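Local coordinates for conserved hypothetical protein (Bacteroides thetaiotaomicron, PDB 2FB6), which is of unknown function and folds as a small alpha/beta domain built on a five-stranded parallel sheet, at residues V54-L65 against V86-I95. Sequence-based numbering, arbitrary orientation. Where two conformers were deposited one is given.
Sequences VANDTQVQTEIL and VASIITNLGI
L93 reaches into the angle between helices 49-56 and 58-70, a largely apolar packing of helices beside the parallel sheet of this alpha/beta domain. Its CD1 rests 3.7 Å from V54 CG1, and CD2 lies over the aliphatic part of Q61, whose extended chain crosses the leucine at about a right angle. The tight part is the buried floor. V54 holds CG1 anti to its backbone N (chi1 172°), which carries that methyl into a group formed by L93 CD1, I90 CD1 and I95 CD1; I64 CG2 closes it, 3.8 Å from I95 CD1. Beneath, I95 and I64 both touch I74 of strand 73-77. At the other end A55 CB sits 3.5 Å from V86 CG1, and the small A55 side chain lets its backbone come close to that of I89, whose CG2 lies 3.6 Å from A55 O. The solvent side is looser: L65 is exposed and modelled in two conformers, one of which brings CD2 near L93 O. Just beyond, G94 turns the chain in a Schellman motif and leads it into strand 96-98. A serine in place of Q61 would probably leave V54 O without its side-chain donor and uncover one flank of L93. That donor, Q61 NE2, lies in the carbonyl plane of V54 O at 2.9 Å, with a nearly straight N-H...O angle of 164°.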
loop_
_atom_site.group_PDB
_atom_site.type_symbol
_atom_site.label_atom_id
_atom_site.label_comp_id
_atom_site.label_asym_id
_atom_site.label_seq_id
_atom_site.Cartn_x
_atom_site.Cartn_y
_atom_site.Cartn_z
ATOM N N VAL A 54 2.137 -9.183 5.585
ATOM C CA VAL A 54 3.385 -8.464 5.350
ATOM C C VAL A 54 4.344 -8.659 6.518
ATOM O O VAL A 54 5.551 -8.834 6.309
ATOM C CB VAL A 54 3.123 -6.967 5.085
ATOM C CG1 VAL A 54 4.412 -6.200 5.048
ATOM C CG2 VAL A 54 2.385 -6.800 3.746
ATOM N N ALA A 55 3.816 -8.649 7.746
ATOM C CA ALA A 55 4.669 -8.765 8.921
ATOM C C ALA A 55 5.369 -10.107 9.002
ATOM O O ALA A 55 6.471 -10.195 9.536
ATOM C CB ALA A 55 3.848 -8.534 10.182
ATOM N N ASN A 56 4.705 -11.139 8.484
ATOM C CA ASN A 56 5.126 -12.509 8.710
ATOM C C ASN A 56 5.743 -13.230 7.511
ATOM O O ASN A 56 6.397 -14.257 7.693
ATOM C CB ASN A 56 3.950 -13.319 9.253
ATOM C CG ASN A 56 3.619 -12.976 10.703
ATOM O OD1 ASN A 56 2.596 -12.351 10.988
ATOM N ND2 ASN A 56 4.495 -13.387 11.628
ATOM N N ASP A 57 5.541 -12.715 6.302
ATOM C CA ASP A 57 5.921 -13.474 5.111
ATOM C C ASP A 57 7.090 -12.831 4.392
ATOM O O ASP A 57 6.946 -11.760 3.794
ATOM C CB ASP A 57 4.730 -13.608 4.167
ATOM C CG ASP A 57 4.985 -14.601 3.059
ATOM O OD1 ASP A 57 5.898 -14.362 2.251
ATOM O OD2 ASP A 57 4.257 -15.619 3.013
ATOM N N THR A 58 8.242 -13.506 4.431
ATOM C CA THR A 58 9.452 -12.924 3.863
ATOM C C THR A 58 9.371 -12.721 2.353
ATOM O O THR A 58 9.941 -11.757 1.849
ATOM C CB THR A 58 10.730 -13.710 4.222
ATOM O OG1 THR A 58 10.539 -15.092 3.917
ATOM C CG2 THR A 58 11.068 -13.553 5.700
ATOM N N GLN A 59 8.665 -13.606 1.635
ATOM C CA GLN A 59 8.495 -13.414 0.189
ATOM C C GLN A 59 7.695 -12.143 -0.111
ATOM O O GLN A 59 8.035 -11.396 -1.029
ATOM C CB GLN A 59 7.849 -14.628 -0.491
ATOM C CG GLN A 59 8.807 -15.813 -0.610
ATOM C CD GLN A 59 8.184 -17.012 -1.282
ATOM O OE1 GLN A 59 8.451 -18.160 -0.902
ATOM N NE2 GLN A 59 7.389 -16.768 -2.311
ATOM N N VAL A 60 6.643 -11.894 0.673
ATOM C CA VAL A 60 5.886 -10.640 0.533
ATOM C C VAL A 60 6.782 -9.429 0.880
ATOM O O VAL A 60 6.733 -8.400 0.212
ATOM C CB VAL A 60 4.601 -10.671 1.390
ATOM C CG1 VAL A 60 3.840 -9.346 1.337
ATOM C CG2 VAL A 60 3.694 -11.813 0.939
ATOM N N GLN A 61 7.604 -9.544 1.922
ATOM C CA GLN A 61 8.524 -8.446 2.270
ATOM C C GLN A 61 9.461 -8.075 1.123
ATOM O O GLN A 61 9.737 -6.903 0.906
ATOM C CB GLN A 61 9.298 -8.776 3.547
ATOM C CG GLN A 61 8.362 -8.908 4.723
ATOM C CD GLN A 61 9.043 -9.327 5.985
ATOM O OE1 GLN A 61 10.250 -9.560 6.013
ATOM N NE2 GLN A 61 8.263 -9.436 7.049
ATOM N N THR A 62 9.959 -9.071 0.397
ATOM C CA THR A 62 10.788 -8.788 -0.768
ATOM C C THR A 62 10.052 -7.916 -1.778
ATOM O O THR A 62 10.643 -6.970 -2.304
ATOM C CB THR A 62 11.271 -10.109 -1.392
ATOM O OG1 THR A 62 11.945 -10.836 -0.367
ATOM C CG2 THR A 62 12.235 -9.879 -2.583
ATOM N N GLU A 63 8.774 -8.211 -2.036
ATOM C CA GLU A 63 7.975 -7.364 -2.937
ATOM C C GLU A 63 7.808 -5.954 -2.385
ATOM O O GLU A 63 7.892 -4.983 -3.128
ATOM C CB GLU A 63 6.573 -7.935 -3.175
ATOM C CG GLU A 63 6.492 -9.142 -4.050
ATOM C CD GLU A 63 7.056 -8.928 -5.446
ATOM O OE1 GLU A 63 6.799 -7.879 -6.077
ATOM O OE2 GLU A 63 7.751 -9.843 -5.918
ATOM N N ILE A 64 7.558 -5.847 -1.080
ATOM C CA ILE A 64 7.404 -4.543 -0.426
ATOM C C ILE A 64 8.638 -3.683 -0.685
ATOM O O ILE A 64 8.525 -2.507 -1.036
ATOM C CB ILE A 64 7.221 -4.711 1.107
ATOM C CG1 ILE A 64 5.859 -5.348 1.440
ATOM C CG2 ILE A 64 7.436 -3.375 1.876
ATOM C CD1 ILE A 64 4.641 -4.476 1.113
ATOM N N LEU A 65 9.817 -4.285 -0.501
ATOM C CA LEU A 65 11.067 -3.558 -0.684
ATOM C C LEU A 65 11.255 -3.093 -2.128
ATOM O O LEU A 65 11.682 -1.954 -2.365
ATOM C CB LEU A 65 12.255 -4.390 -0.195
ATOM C CG LEU A 65 12.186 -4.768 1.294
ATOM C CD1 LEU A 65 13.351 -5.691 1.655
ATOM C CD2 LEU A 65 12.132 -3.551 2.231
ATOM N N VAL A 86 2.902 -5.630 15.484
ATOM C CA VAL A 86 3.907 -5.670 14.422
ATOM C C VAL A 86 4.398 -4.300 13.948
ATOM O O VAL A 86 5.053 -4.195 12.908
ATOM C CB VAL A 86 3.396 -6.478 13.200
ATOM C CG1 VAL A 86 3.120 -7.915 13.594
ATOM C CG2 VAL A 86 2.141 -5.838 12.583
ATOM N N ALA A 87 4.082 -3.240 14.690
ATOM C CA ALA A 87 4.497 -1.906 14.241
ATOM C C ALA A 87 6.000 -1.791 13.972
ATOM O O ALA A 87 6.399 -1.173 12.991
ATOM C CB ALA A 87 4.032 -0.824 15.206
ATOM N N SER A 88 6.833 -2.382 14.830
ATOM C CA SER A 88 8.282 -2.314 14.651
ATOM C C SER A 88 8.702 -3.004 13.350
ATOM O O SER A 88 9.515 -2.471 12.601
ATOM C CB SER A 88 9.017 -2.929 15.856
ATOM O OG SER A 88 8.760 -4.323 15.967
ATOM N N ILE A 89 8.125 -4.177 13.085
ATOM C CA ILE A 89 8.437 -4.940 11.872
ATOM C C ILE A 89 8.060 -4.118 10.632
ATOM O O ILE A 89 8.844 -3.985 9.691
ATOM C CB ILE A 89 7.693 -6.308 11.864
ATOM C CG1 ILE A 89 8.224 -7.220 12.979
ATOM C CG2 ILE A 89 7.846 -7.019 10.511
ATOM C CD1 ILE A 89 7.304 -8.408 13.253
ATOM N N ILE A 90 6.861 -3.540 10.655
ATOM C CA ILE A 90 6.351 -2.808 9.502
ATOM C C ILE A 90 7.171 -1.537 9.250
ATOM O O ILE A 90 7.573 -1.273 8.113
ATOM C CB ILE A 90 4.843 -2.509 9.678
ATOM C CG1 ILE A 90 4.011 -3.811 9.703
ATOM C CG2 ILE A 90 4.321 -1.556 8.606
ATOM C CD1 ILE A 90 4.095 -4.687 8.459
ATOM N N THR A 91 7.469 -0.784 10.314
ATOM C CA THR A 91 8.287 0.423 10.224
ATOM C C THR A 91 9.683 0.100 9.679
ATOM O O THR A 91 10.246 0.842 8.863
ATOM C CB THR A 91 8.387 1.084 11.627
ATOM O OG1 THR A 91 7.133 1.702 11.957
ATOM C CG2 THR A 91 9.521 2.102 11.716
ATOM N N ASN A 92 10.239 -1.021 10.150
ATOM C CA ASN A 92 11.577 -1.456 9.732
ATOM C C ASN A 92 11.674 -1.807 8.250
ATOM O O ASN A 92 12.769 -1.799 7.676
ATOM C CB ASN A 92 12.067 -2.645 10.567
ATOM C CG ASN A 92 12.424 -2.263 11.998
ATOM O OD1 ASN A 92 12.539 -1.084 12.336
ATOM N ND2 ASN A 92 12.581 -3.273 12.851
ATOM N N LEU A 93 10.530 -2.134 7.633
ATOM C CA LEU A 93 10.487 -2.407 6.189
ATOM C C LEU A 93 10.473 -1.124 5.376
ATOM O O LEU A 93 10.599 -1.161 4.149
ATOM C CB LEU A 93 9.257 -3.243 5.810
ATOM C CG LEU A 93 9.217 -4.672 6.338
ATOM C CD1 LEU A 93 7.840 -5.254 6.144
ATOM C CD2 LEU A 93 10.296 -5.532 5.644
ATOM N N GLY A 94 10.301 0.010 6.051
ATOM C CA GLY A 94 10.235 1.289 5.371
ATOM C C GLY A 94 8.823 1.759 5.058
ATOM O O GLY A 94 8.624 2.733 4.320
ATOM N N ILE A 95 7.840 1.063 5.631
ATOM C CA ILE A 95 6.426 1.428 5.503
ATOM C C ILE A 95 6.087 2.500 6.543
ATOM O O ILE A 95 6.540 2.424 7.700
ATOM C CB ILE A 95 5.542 0.168 5.677
ATOM C CG1 ILE A 95 5.792 -0.822 4.535
ATOM C CG2 ILE A 95 4.068 0.519 5.757
ATOM C CD1 ILE A 95 5.331 -2.246 4.849
#